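Local coordinates for protein similar to N-acetyltransferase (Staphylococcus aureus subsp. aureus, PDB 4MBU) that probably transfers acetyl groups from acetyl-CoA to an amine substrate, as a Gcn5-related N-acetyltransferase, at residues A120-D123 with S129-L132; Q101-L106 with Q134-K139; A29-K34 with L155-Y160. All coordinates share one frame; numbering follows the deposited sequence.

Contact 1: residues A120-D123 with S129-L132. With CD (cadmium ion), chain G.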
ATOM      1  N   ALA A 120       5.261  10.155   8.183  1.00 13.94           N
ATOM      2  CA  ALA A 120       5.974   9.001   8.709  1.00 10.83           C
ATOM      3  C   ALA A 120       6.677   8.301   7.564  1.00 12.75           C
ATOM      4  O   ALA A 120       6.047   7.962   6.551  1.00 10.04           O
ATOM      5  CB  ALA A 120       5.011   8.029   9.366  1.00 11.07           C
ATOM      6  N   GLY A 121       7.981   8.095   7.715  1.00 12.47           N
ATOM      7  CA  GLY A 121       8.697   7.197   6.827  1.00 14.31           C
ATOM      8  C   GLY A 121       8.722   5.830   7.483  1.00 14.91           C
ATOM      9  O   GLY A 121       9.371   5.648   8.490  1.00 17.48           O
ATOM     10  N   ILE A 122       8.001   4.861   6.943  1.00 13.63           N
ATOM     11  CA  ILE A 122       7.918   3.557   7.587  1.00  4.96           C
ATOM     12  C   ILE A 122       8.438   2.500   6.625  1.00 14.12           C
ATOM     13  O   ILE A 122       8.010   2.461   5.470  1.00  9.15           O
ATOM     14  CB  ILE A 122       6.454   3.212   7.931  1.00 10.48           C
ATOM     15  CG1 ILE A 122       5.795   4.317   8.761  1.00  7.96           C
ATOM     16  CG2 ILE A 122       6.367   1.891   8.666  1.00  7.97           C
ATOM     17  CD1 ILE A 122       4.303   4.071   8.992  1.00  8.96           C
ATOM     18  N   ASP A 123       9.343   1.637   7.082  1.00 11.82           N
ATOM     19  CA  ASP A 123       9.838   0.567   6.214  1.00 15.35           C
ATOM     20  C   ASP A 123       8.641  -0.282   5.797  1.00 14.03           C
ATOM     21  O   ASP A 123       7.777  -0.555   6.625  1.00  9.40           O
ATOM     22  CB  ASP A 123      10.858  -0.304   6.946  1.00 15.11           C
ATOM     23  CG  ASP A 123      11.525  -1.305   6.022  1.00 19.14           C
ATOM     24  OD1 ASP A 123      12.360  -0.871   5.195  1.00 15.25           O
ATOM     25  OD2 ASP A 123      11.202  -2.515   6.106  1.00 20.72           O
ATOM     26  N   SER A 129       3.701  -0.903  12.646  1.00 11.16           N
ATOM     27  CA  SER A 129       3.746   0.556  12.554  1.00 11.75           C
ATOM     28  C   SER A 129       2.730   1.058  11.532  1.00  9.61           C
ATOM     29  O   SER A 129       2.022   2.037  11.761  1.00 15.36           O
ATOM     30  CB  SER A 129       5.148   1.036  12.193  1.00 14.40           C
ATOM     31  OG  SER A 129       5.174   2.454  12.149  1.00 11.75           O
ATOM     32  N   ILE A 130       2.652   0.372  10.402  1.00 12.44           N
ATOM     33  CA  ILE A 130       1.681   0.735   9.375  1.00 14.34           C
ATOM     34  C   ILE A 130       0.259   0.642   9.910  1.00  8.66           C
ATOM     35  O   ILE A 130      -0.549   1.558   9.724  1.00  6.75           O
ATOM     36  CB  ILE A 130       1.835  -0.154   8.130  1.00  8.74           C
ATOM     37  CG1 ILE A 130       3.153   0.177   7.409  1.00  9.37           C
ATOM     38  CG2 ILE A 130       0.624   0.003   7.206  1.00  6.91           C
ATOM     39  CD1 ILE A 130       3.547  -0.844   6.325  1.00 13.86           C
ATOM     40  N   LYS A 131      -0.053  -0.467  10.575  1.00  9.59           N
ATOM     41  CA  LYS A 131      -1.372  -0.637  11.182  1.00 16.63           C
ATOM     42  C   LYS A 131      -1.680   0.467  12.204  1.00 13.47           C
ATOM     43  O   LYS A 131      -2.806   0.991  12.266  1.00 12.22           O
ATOM     44  CB  LYS A 131      -1.468  -2.015  11.845  1.00 18.27           C
ATOM     45  CG  LYS A 131      -2.714  -2.198  12.687  1.00 30.70           C
ATOM     46  CD  LYS A 131      -2.657  -3.484  13.513  1.00 40.43           C
ATOM     47  CE  LYS A 131      -4.054  -4.064  13.693  1.00 42.98           C
ATOM     48  NZ  LYS A 131      -4.697  -4.311  12.371  1.00 43.05           N
ATOM     49  N   LEU A 132      -0.677   0.822  13.004  1.00  9.59           N
ATOM     50  CA  LEU A 132      -0.852   1.876  14.017  1.00  6.22           C
ATOM     51  C   LEU A 132      -1.143   3.213  13.355  1.00  6.82           C
ATOM     52  O   LEU A 132      -1.954   4.012  13.828  1.00 11.78           O
ATOM     53  CB  LEU A 132       0.411   1.994  14.872  1.00  7.88           C
ATOM     54  CG  LEU A 132       0.389   3.157  15.861  1.00 15.67           C
ATOM     55  CD1 LEU A 132      -0.639   2.902  16.946  1.00 20.56           C
ATOM     56  CD2 LEU A 132       1.764   3.392  16.453  1.00 14.55           C
TER
HETATM   57 CD    CD G 205      10.519   6.648  10.459  0.56 18.96          CD
HETATM   58  O   HOH W   1       9.532   8.894   9.906  1.00 14.70           O
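Ile-122 and Ile-130 bring the two backbones closest, with their CA atoms 7.1 Å apart. Residues 120-123 are the C-terminal four residues of strand 117-123, while 129-132 belong to helix 127-135, which the chain enters a few residues later. No hydrogen bond joins the two segments; they meet through side chains.

Ile-122 carries the contact by reaching toward the helix with both branches. Its CG1 lies beside the backbone N (chi1 -54°), which leaves CG2 anti to that N, and CD1 extends from CG1. Both methyls touch the hydroxyl of Ser-129: Ser-129 OG lies 3.7 Å from Ile-122 CD1 and equally far from Ile-122 CG2. Ser-129 points this oxygen at the strand because OG is itself anti to its backbone N. One residue on, CG1 of Ile-130 packs against Ile-122 CG2 at 3.9 Å, and Ile-130 CD1 comes up beside the carbonyl oxygen of Asp-123 at a loose 4.3 Å.

Gly-121 takes no part in this packing. Its carbonyl O binds a cadmium ion at 2.5 Å, and its N donates to a water, 2.8 Å away, that is also a ligand of the metal.

Along one edge of the strand, Ala-120 and Ile-122 pair through their backbones with Tyr-160 and Ala-158 of strand 153-163. His-133, one turn along helix 127-135, covers Ala-120 and Ile-122 as well, Ile-130 reaches Tyr-160, and Leu-132 turns to Ala-99 and Ser-100, so helix 127-135 packs on the sheet beside helix 98-112, in a strand-to-helix unit of the GNAT fold.

Contact 2: residues Q101-L106 with Q134-K139; sequences QLLQRL and QKFNFK
Leu-103 covers one face of the ring of Phe-136, the two side chains running past each other in opposite directions. CG of Leu-103 sits 4.2 Å from the centroid of that ring and only 12° off its normal, a CH-pi contact over the middle of the face. The leucine is set there by its first torsion, with CG anti to the backbone N (chi1 177°), and its branches then divide the work: CD2 presses on Phe-136 CD2 at 3.5 Å, while CD1 reaches Phe-138 CZ at 4.2 Å, approaching that second ring obliquely. Gln-104 adds its CB, 4.0 Å from Phe-136 CE1, before its extended chain leads away.

The two phenylalanines can both face helix 98-112 because the Schellman motif that ends helix 127-135 turns the chain at Asn-137, between them. Asn-137, at positive phi, is its C-prime residue; its N bonds to Gln-134 O at 2.9 Å, and Phe-138 N returns to His-133 O. Leu-103 also packs on His-85 and Ile-87 of strand 82-89, and the Phe-138 ring meets His-133 edge-to-face. On the outer side, Lys-139 NZ of a neighbouring subunit hydrogen-bonds Gln-134 O and Asn-137 OD1, an exchange that the two chains make reciprocally.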
ATOM      1  N   GLN A 101       0.193   5.601  22.347  1.00 18.43           N
ATOM      2  CA  GLN A 101       0.154   6.750  23.257  1.00 22.79           C
ATOM      3  C   GLN A 101       1.154   7.839  22.856  1.00 19.41           C
ATOM      4  O   GLN A 101       0.860   9.053  22.943  1.00 18.42           O
ATOM      5  CB  GLN A 101       0.392   6.299  24.706  1.00 22.43           C
ATOM      6  CG  GLN A 101      -0.757   5.469  25.297  1.00 23.01           C
ATOM      7  CD  GLN A 101      -0.550   5.143  26.774  1.00 28.08           C
ATOM      8  OE1 GLN A 101      -0.280   6.026  27.593  1.00 30.65           O
ATOM      9  NE2 GLN A 101      -0.656   3.870  27.111  1.00 30.82           N
ATOM     10  N   LEU A 102       2.333   7.404  22.415  1.00 14.29           N
ATOM     11  CA  LEU A 102       3.333   8.349  21.933  1.00 13.77           C
ATOM     12  C   LEU A 102       2.839   9.084  20.684  1.00 13.84           C
ATOM     13  O   LEU A 102       2.931  10.303  20.608  1.00 15.22           O
ATOM     14  CB  LEU A 102       4.676   7.652  21.690  1.00 11.62           C
ATOM     15  CG  LEU A 102       5.415   7.336  22.995  1.00 11.11           C
ATOM     16  CD1 LEU A 102       6.543   6.380  22.763  1.00  9.39           C
ATOM     17  CD2 LEU A 102       5.947   8.614  23.604  1.00  9.38           C
ATOM     18  N   LEU A 103       2.289   8.351  19.720  1.00 14.25           N
ATOM     19  CA  LEU A 103       1.792   8.966  18.492  1.00 13.55           C
ATOM     20  C   LEU A 103       0.689   9.961  18.806  1.00  9.86           C
ATOM     21  O   LEU A 103       0.650  11.059  18.254  1.00 11.16           O
ATOM     22  CB  LEU A 103       1.273   7.901  17.518  1.00 11.45           C
ATOM     23  CG  LEU A 103       0.667   8.463  16.236  1.00 11.16           C
ATOM     24  CD1 LEU A 103       1.619   9.452  15.558  1.00  5.99           C
ATOM     25  CD2 LEU A 103       0.320   7.323  15.280  1.00 14.57           C
ATOM     26  N   GLN A 104      -0.211   9.566  19.694  1.00 10.06           N
ATOM     27  CA  GLN A 104      -1.290  10.457  20.124  1.00 15.14           C
ATOM     28  C   GLN A 104      -0.711  11.770  20.653  1.00 14.94           C
ATOM     29  O   GLN A 104      -1.147  12.871  20.265  1.00 14.91           O
ATOM     30  CB  GLN A 104      -2.119   9.748  21.197  1.00 21.66           C
ATOM     31  CG  GLN A 104      -3.274  10.549  21.749  1.00 33.47           C
ATOM     32  CD  GLN A 104      -4.033   9.779  22.815  1.00 41.70           C
ATOM     33  OE1 GLN A 104      -3.452   8.972  23.550  1.00 43.93           O
ATOM     34  NE2 GLN A 104      -5.337  10.016  22.901  1.00 43.34           N
ATOM     35  N   ARG A 105       0.297  11.657  21.517  1.00 14.40           N
ATOM     36  CA  ARG A 105       0.916  12.853  22.091  1.00 10.34           C
ATOM     37  C   ARG A 105       1.618  13.716  21.031  1.00 12.79           C
ATOM     38  O   ARG A 105       1.501  14.951  21.033  1.00 17.07           O
ATOM     39  CB  ARG A 105       1.874  12.453  23.221  1.00 10.25           C
ATOM     40  CG  ARG A 105       2.526  13.622  23.943  1.00 18.46           C
ATOM     41  CD  ARG A 105       1.505  14.461  24.713  1.00 23.95           C
ATOM     42  NE  ARG A 105       2.139  15.608  25.363  1.00 27.84           N
ATOM     43  CZ  ARG A 105       2.344  16.785  24.772  1.00 32.56           C
ATOM     44  NH1 ARG A 105       1.961  16.980  23.513  1.00 30.57           N
ATOM     45  NH2 ARG A 105       2.938  17.771  25.440  1.00 35.92           N
ATOM     46  N   LEU A 106       2.315  13.061  20.105  1.00 10.93           N
ATOM     47  CA  LEU A 106       2.941  13.752  18.972  1.00 14.86           C
ATOM     48  C   LEU A 106       1.917  14.540  18.179  1.00 13.09           C
ATOM     49  O   LEU A 106       2.149  15.701  17.845  1.00 16.17           O
ATOM     50  CB  LEU A 106       3.636  12.763  18.027  1.00 12.00           C
ATOM     51  CG  LEU A 106       4.937  12.120  18.505  1.00 12.41           C
ATOM     52  CD1 LEU A 106       5.405  11.045  17.496  1.00 12.90           C
ATOM     53  CD2 LEU A 106       6.015  13.182  18.718  1.00  7.94           C
ATOM     54  N   GLN A 134      -2.402   3.739  10.247  1.00 11.03           N
ATOM     55  CA  GLN A 134      -3.730   3.659   9.657  1.00 11.30           C
ATOM     56  C   GLN A 134      -4.791   3.904  10.723  1.00 13.09           C
ATOM     57  O   GLN A 134      -5.784   4.581  10.461  1.00 14.38           O
ATOM     58  CB  GLN A 134      -3.947   2.290   9.004  1.00  8.35           C
ATOM     59  CG  GLN A 134      -3.113   2.054   7.744  1.00  9.91           C
ATOM     60  CD  GLN A 134      -3.412   0.704   7.118  1.00 19.19           C
ATOM     61  OE1 GLN A 134      -3.407  -0.317   7.807  1.00 21.59           O
ATOM     62  NE2 GLN A 134      -3.682   0.692   5.812  1.00 17.45           N
ATOM     63  N   LYS A 135      -4.582   3.349  11.920  1.00 12.57           N
ATOM     64  CA  LYS A 135      -5.527   3.562  13.024  1.00 15.94           C
ATOM     65  C   LYS A 135      -5.734   5.047  13.321  1.00 18.14           C
ATOM     66  O   LYS A 135      -6.845   5.468  13.624  1.00 19.15           O
ATOM     67  CB  LYS A 135      -5.076   2.829  14.297  1.00 19.12           C
ATOM     68  CG  LYS A 135      -6.116   2.859  15.426  1.00 27.82           C
ATOM     69  CD  LYS A 135      -5.637   2.142  16.703  1.00 35.52           C
ATOM     70  CE  LYS A 135      -4.757   3.045  17.566  1.00 39.23           C
ATOM     71  NZ  LYS A 135      -4.514   2.524  18.954  1.00 40.41           N
ATOM     72  N   PHE A 136      -4.668   5.841  13.214  1.00 14.89           N
ATOM     73  CA  PHE A 136      -4.758   7.282  13.463  1.00 11.91           C
ATOM     74  C   PHE A 136      -5.048   8.068  12.184  1.00 11.87           C
ATOM     75  O   PHE A 136      -4.812   9.276  12.124  1.00 12.67           O
ATOM     76  CB  PHE A 136      -3.469   7.790  14.120  1.00 12.00           C
ATOM     77  CG  PHE A 136      -3.384   7.480  15.591  1.00 18.76           C
ATOM     78  CD1 PHE A 136      -3.788   8.415  16.530  1.00 22.99           C
ATOM     79  CD2 PHE A 136      -2.930   6.248  16.032  1.00 17.60           C
ATOM     80  CE1 PHE A 136      -3.724   8.130  17.882  1.00 24.17           C
ATOM     81  CE2 PHE A 136      -2.865   5.962  17.380  1.00 20.54           C
ATOM     82  CZ  PHE A 136      -3.260   6.905  18.306  1.00 20.19           C
ATOM     83  N   ASN A 137      -5.537   7.368  11.162  1.00 10.10           N
ATOM     84  CA  ASN A 137      -5.980   8.000   9.920  1.00 10.77           C
ATOM     85  C   ASN A 137      -4.877   8.651   9.064  1.00 13.25           C
ATOM     86  O   ASN A 137      -5.132   9.611   8.326  1.00 13.74           O
ATOM     87  CB  ASN A 137      -7.125   8.976  10.214  1.00 15.85           C
ATOM     88  CG  ASN A 137      -8.304   8.291  10.894  1.00 30.40           C
ATOM     89  OD1 ASN A 137      -8.755   7.223  10.455  1.00 36.94           O
ATOM     90  ND2 ASN A 137      -8.796   8.891  11.980  1.00 27.25           N
ATOM     91  N   PHE A 138      -3.655   8.130   9.170  1.00 10.80           N
ATOM     92  CA  PHE A 138      -2.619   8.443   8.188  1.00 14.29           C
ATOM     93  C   PHE A 138      -3.003   7.750   6.883  1.00 11.89           C
ATOM     94  O   PHE A 138      -3.540   6.641   6.919  1.00 11.94           O
ATOM     95  CB  PHE A 138      -1.259   7.921   8.657  1.00  9.18           C
ATOM     96  CG  PHE A 138      -0.587   8.793   9.679  1.00  7.93           C
ATOM     97  CD1 PHE A 138      -1.109   8.919  10.964  1.00  6.96           C
ATOM     98  CD2 PHE A 138       0.595   9.462   9.369  1.00  8.55           C
ATOM     99  CE1 PHE A 138      -0.472   9.712  11.907  1.00  8.71           C
ATOM    100  CE2 PHE A 138       1.235  10.254  10.310  1.00  9.42           C
ATOM    101  CZ  PHE A 138       0.701  10.384  11.578  1.00  8.43           C
ATOM    102  N   LYS A 139      -2.759   8.405   5.746  1.00 10.73           N
ATOM    103  CA  LYS A 139      -2.971   7.794   4.426  1.00 12.33           C
ATOM    104  C   LYS A 139      -1.642   7.390   3.795  1.00 10.01           C
ATOM    105  O   LYS A 139      -0.674   8.161   3.808  1.00  7.54           O
ATOM    106  CB  LYS A 139      -3.639   8.796   3.469  1.00 17.57           C
ATOM    107  CG  LYS A 139      -4.841   9.522   4.042  1.00 24.82           C
ATOM    108  CD  LYS A 139      -5.929   8.544   4.377  1.00 30.41           C
ATOM    109  CE  LYS A 139      -7.232   9.257   4.690  1.00 36.34           C
ATOM    110  NZ  LYS A 139      -8.245   8.251   5.126  1.00 40.41           N
TER

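Contact 3: residues A29-K34 with L155-Y160; sequences AVYTYK and LDLAFY
Tyr-31 and Leu-155 both carry CG anti to the carbonyl carbon (chi1 -77° and -50°), and from these torsions their side chains come at each other from opposite directions. The leucine ends up over one face of the tyrosine ring: CD1 lies 3.9 Å from the ring centroid, 17° off the normal, a CH-pi contact displaced toward the hydroxyl-bearing end of the ring, where Leu-155 CD1 is 3.7 Å from Tyr-31 CZ. The hydroxyl carries on across the strand. Tyr-31 OH is 3.5 Å from Leu-155 CB and 4.0 Å from Leu-157 CB, and CD1 of Leu-157 meets the ring obliquely.

The carbonyl O of Asp-156 is also near Tyr-31 OH, but the angle is too poor for a hydrogen bond. The partner of the hydroxyl is instead Asp-123 OD1, at the end of strand 117-123, so a buried polar group is satisfied beside two leucines and the ring is held at its far end. At its near end the backbone bends sharply: Tyr-31 is the centre of an inverse gamma turn, closed by a weak bond from Thr-32 N to Val-30 O at 2.7 Å. Tyr-79 of a neighbouring subunit meets the same ring and also packs on Leu-157, so this aromatic lies at a subunit interface.

Strand 153-163 is inserted between 117-123 and 139-150, the order expected at the C-terminal end of a GNAT sheet. The loop between helices 13-26 and 38-50 lies against it; in relatives the corresponding loop often helps to shape the acceptor-substrate site, and a similar role is possible here.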
ATOM      1  N   ALA A  29      14.185  -0.306  11.342  1.00 18.62           N
ATOM      2  CA  ALA A  29      13.480   0.871  11.833  1.00 17.63           C
ATOM      3  C   ALA A  29      14.362   2.125  11.740  1.00 20.57           C
ATOM      4  O   ALA A  29      13.861   3.249  11.710  1.00 20.48           O
ATOM      5  CB  ALA A  29      13.015   0.649  13.267  1.00 17.68           C
ATOM      6  N   VAL A  30      15.678   1.916  11.707  1.00 15.18           N
ATOM      7  CA  VAL A  30      16.644   2.994  11.512  1.00 16.40           C
ATOM      8  C   VAL A  30      17.551   2.592  10.353  1.00 15.93           C
ATOM      9  O   VAL A  30      18.216   1.550  10.422  1.00 12.76           O
ATOM     10  CB  VAL A  30      17.520   3.199  12.765  1.00 19.57           C
ATOM     11  CG1 VAL A  30      18.359   4.464  12.621  1.00 22.20           C
ATOM     12  CG2 VAL A  30      16.663   3.295  14.022  1.00 15.64           C
ATOM     13  N   TYR A  31      17.570   3.393   9.284  1.00 13.74           N
ATOM     14  CA  TYR A  31      18.433   3.107   8.138  1.00 13.65           C
ATOM     15  C   TYR A  31      19.894   3.488   8.462  1.00 15.36           C
ATOM     16  O   TYR A  31      20.531   4.275   7.754  1.00 18.51           O
ATOM     17  CB  TYR A  31      17.944   3.820   6.864  1.00  9.52           C
ATOM     18  CG  TYR A  31      16.735   3.191   6.163  1.00  8.98           C
ATOM     19  CD1 TYR A  31      15.837   2.383   6.854  1.00 12.35           C
ATOM     20  CD2 TYR A  31      16.504   3.403   4.802  1.00 11.15           C
ATOM     21  CE1 TYR A  31      14.734   1.814   6.214  1.00 10.01           C
ATOM     22  CE2 TYR A  31      15.390   2.840   4.150  1.00 10.67           C
ATOM     23  CZ  TYR A  31      14.516   2.047   4.873  1.00 13.37           C
ATOM     24  OH  TYR A  31      13.411   1.472   4.264  1.00 14.71           O
ATOM     25  N   THR A  32      20.411   2.917   9.547  1.00 16.67           N
ATOM     26  CA  THR A  32      21.768   3.191  10.020  1.00 12.53           C
ATOM     27  C   THR A  32      22.431   1.843  10.277  1.00 18.68           C
ATOM     28  O   THR A  32      21.746   0.859  10.558  1.00 22.06           O
ATOM     29  CB  THR A  32      21.734   4.032  11.309  1.00 11.46           C
ATOM     30  OG1 THR A  32      21.136   5.303  11.031  1.00 15.40           O
ATOM     31  CG2 THR A  32      23.145   4.276  11.867  1.00 13.87           C
ATOM     32  N   TYR A  33      23.752   1.775  10.163  1.00 18.77           N
ATOM     33  CA  TYR A  33      24.437   0.511  10.386  1.00 18.36           C
ATOM     34  C   TYR A  33      25.100   0.435  11.761  1.00 22.26           C
ATOM     35  O   TYR A  33      24.982  -0.582  12.444  1.00 18.57           O
ATOM     36  CB  TYR A  33      25.476   0.260   9.289  1.00 20.95           C
ATOM     37  CG  TYR A  33      24.926   0.278   7.879  1.00 22.77           C
ATOM     38  CD1 TYR A  33      24.065  -0.713   7.430  1.00 19.27           C
ATOM     39  CD2 TYR A  33      25.292   1.281   6.987  1.00 26.66           C
ATOM     40  CE1 TYR A  33      23.567  -0.699   6.116  1.00 16.78           C
ATOM     41  CE2 TYR A  33      24.801   1.306   5.687  1.00 22.36           C
ATOM     42  CZ  TYR A  33      23.940   0.312   5.259  1.00 18.90           C
ATOM     43  OH  TYR A  33      23.464   0.331   3.960  1.00 16.71           O
ATOM     44  N   LYS A  34      25.792   1.510  12.148  1.00 20.99           N
ATOM     45  CA  LYS A  34      26.605   1.541  13.367  1.00 23.07           C
ATOM     46  C   LYS A  34      25.847   2.113  14.561  1.00 22.51           C
ATOM     47  O   LYS A  34      25.111   3.095  14.417  1.00 20.68           O
ATOM     48  CB  LYS A  34      27.856   2.398  13.147  1.00 27.90           C
ATOM     49  CG  LYS A  34      28.891   1.806  12.195  1.00 34.72           C
ATOM     50  CD  LYS A  34      30.000   2.824  11.913  1.00 43.46           C
ATOM     51  CE  LYS A  34      30.983   2.342  10.840  1.00 48.21           C
ATOM     52  NZ  LYS A  34      31.955   1.319  11.337  1.00 48.80           N
ATOM     53  N   LEU A 155      15.582  -2.312   0.557  1.00 10.73           N
ATOM     54  CA  LEU A 155      14.528  -1.841   1.454  1.00 11.72           C
ATOM     55  C   LEU A 155      13.660  -0.816   0.735  1.00 14.24           C
ATOM     56  O   LEU A 155      14.171   0.048  -0.011  1.00 11.49           O
ATOM     57  CB  LEU A 155      15.121  -1.172   2.698  1.00 11.26           C
ATOM     58  CG  LEU A 155      16.210  -1.878   3.500  1.00 11.06           C
ATOM     59  CD1 LEU A 155      16.698  -0.980   4.645  1.00  8.42           C
ATOM     60  CD2 LEU A 155      15.679  -3.193   4.054  1.00  8.59           C
ATOM     61  N   ASP A 156      12.357  -0.917   0.994  1.00  9.66           N
ATOM     62  CA  ASP A 156      11.361  -0.010   0.442  1.00  8.80           C
ATOM     63  C   ASP A 156      10.857   0.891   1.556  1.00  6.94           C
ATOM     64  O   ASP A 156      10.524   0.417   2.644  1.00  4.33           O
ATOM     65  CB  ASP A 156      10.173  -0.794  -0.145  1.00 13.92           C
ATOM     66  CG  ASP A 156      10.584  -1.763  -1.260  1.00 17.75           C
ATOM     67  OD1 ASP A 156      11.699  -1.648  -1.808  1.00 15.89           O
ATOM     68  OD2 ASP A 156       9.771  -2.642  -1.596  1.00 22.15           O
ATOM     69  N   LEU A 157      10.788   2.189   1.286  1.00  6.84           N
ATOM     70  CA  LEU A 157      10.315   3.135   2.276  1.00 10.61           C
ATOM     71  C   LEU A 157       8.929   3.636   1.900  1.00 13.06           C
ATOM     72  O   LEU A 157       8.735   4.213   0.835  1.00 11.05           O
ATOM     73  CB  LEU A 157      11.285   4.317   2.390  1.00 13.89           C
ATOM     74  CG  LEU A 157      10.920   5.346   3.465  1.00 13.40           C
ATOM     75  CD1 LEU A 157      11.103   4.728   4.846  1.00 13.16           C
ATOM     76  CD2 LEU A 157      11.756   6.617   3.329  1.00 13.15           C
ATOM     77  N   ALA A 158       7.963   3.403   2.778  1.00  8.41           N
ATOM     78  CA  ALA A 158       6.606   3.885   2.563  1.00 12.69           C
ATOM     79  C   ALA A 158       6.388   5.208   3.295  1.00 15.55           C
ATOM     80  O   ALA A 158       6.871   5.406   4.402  1.00 19.78           O
ATOM     81  CB  ALA A 158       5.603   2.856   3.020  1.00 11.75           C
ATOM     82  N   PHE A 159       5.676   6.127   2.663  1.00 10.94           N
ATOM     83  CA  PHE A 159       5.350   7.386   3.315  1.00  8.91           C
ATOM     84  C   PHE A 159       3.884   7.364   3.713  1.00  8.59           C
ATOM     85  O   PHE A 159       3.015   7.059   2.894  1.00 11.31           O
ATOM     86  CB  PHE A 159       5.591   8.554   2.364  1.00 13.23           C
ATOM     87  CG  PHE A 159       7.028   8.969   2.257  1.00 15.82           C
ATOM     88  CD1 PHE A 159       7.593   9.203   1.017  1.00 19.49           C
ATOM     89  CD2 PHE A 159       7.801   9.167   3.384  1.00 16.25           C
ATOM     90  CE1 PHE A 159       8.907   9.601   0.901  1.00 21.54           C
ATOM     91  CE2 PHE A 159       9.127   9.562   3.271  1.00 15.94           C
ATOM     92  CZ  PHE A 159       9.674   9.782   2.030  1.00 17.34           C
ATOM     93  N   TYR A 160       3.612   7.682   4.973  1.00  7.08           N
ATOM     94  CA  TYR A 160       2.242   7.835   5.442  1.00  6.03           C
ATOM     95  C   TYR A 160       2.061   9.264   5.891  1.00 10.96           C
ATOM     96  O   TYR A 160       2.978   9.866   6.453  1.00  9.07           O
ATOM     97  CB  TYR A 160       1.927   6.845   6.571  1.00  6.42           C
ATOM     98  CG  TYR A 160       1.704   5.443   6.047  1.00  9.54           C
ATOM     99  CD1 TYR A 160       0.419   4.916   5.917  1.00  9.69           C
ATOM    100  CD2 TYR A 160       2.776   4.659   5.651  1.00  7.28           C
ATOM    101  CE1 TYR A 160       0.223   3.647   5.412  1.00  9.92           C
ATOM    102  CE2 TYR A 160       2.588   3.387   5.154  1.00  9.13           C
ATOM    103  CZ  TYR A 160       1.309   2.893   5.033  1.00  8.41           C
ATOM    104  OH  TYR A 160       1.117   1.625   4.537  1.00 13.72           O
TER

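How the contacts relate
From the N terminus, the chain first passes 29-34, between the two leading helices, and this segment waits until 155-160 to close contact 3, the widest loop. Inside it, helix 98-112 supplies 101-106, and contact 2 closes when the chain reaches 134-139. Contact 1 is nested within that loop in turn, joining 120-123 to 129-132, so none cross. Contacts 1 and 2 share helix 127-135, and Leu-132 packs on Leu-103. Contacts 1 and 3 meet in neighbouring strands of one sheet, where Ile-122 N is probably hydrogen-bonded to Ala-158 O; Phe-138 of contact 2 packs on Tyr-160. Together they tie the loop between the first two helices, helices 98-112 and 127-135 and strands 117-123 and 153-163.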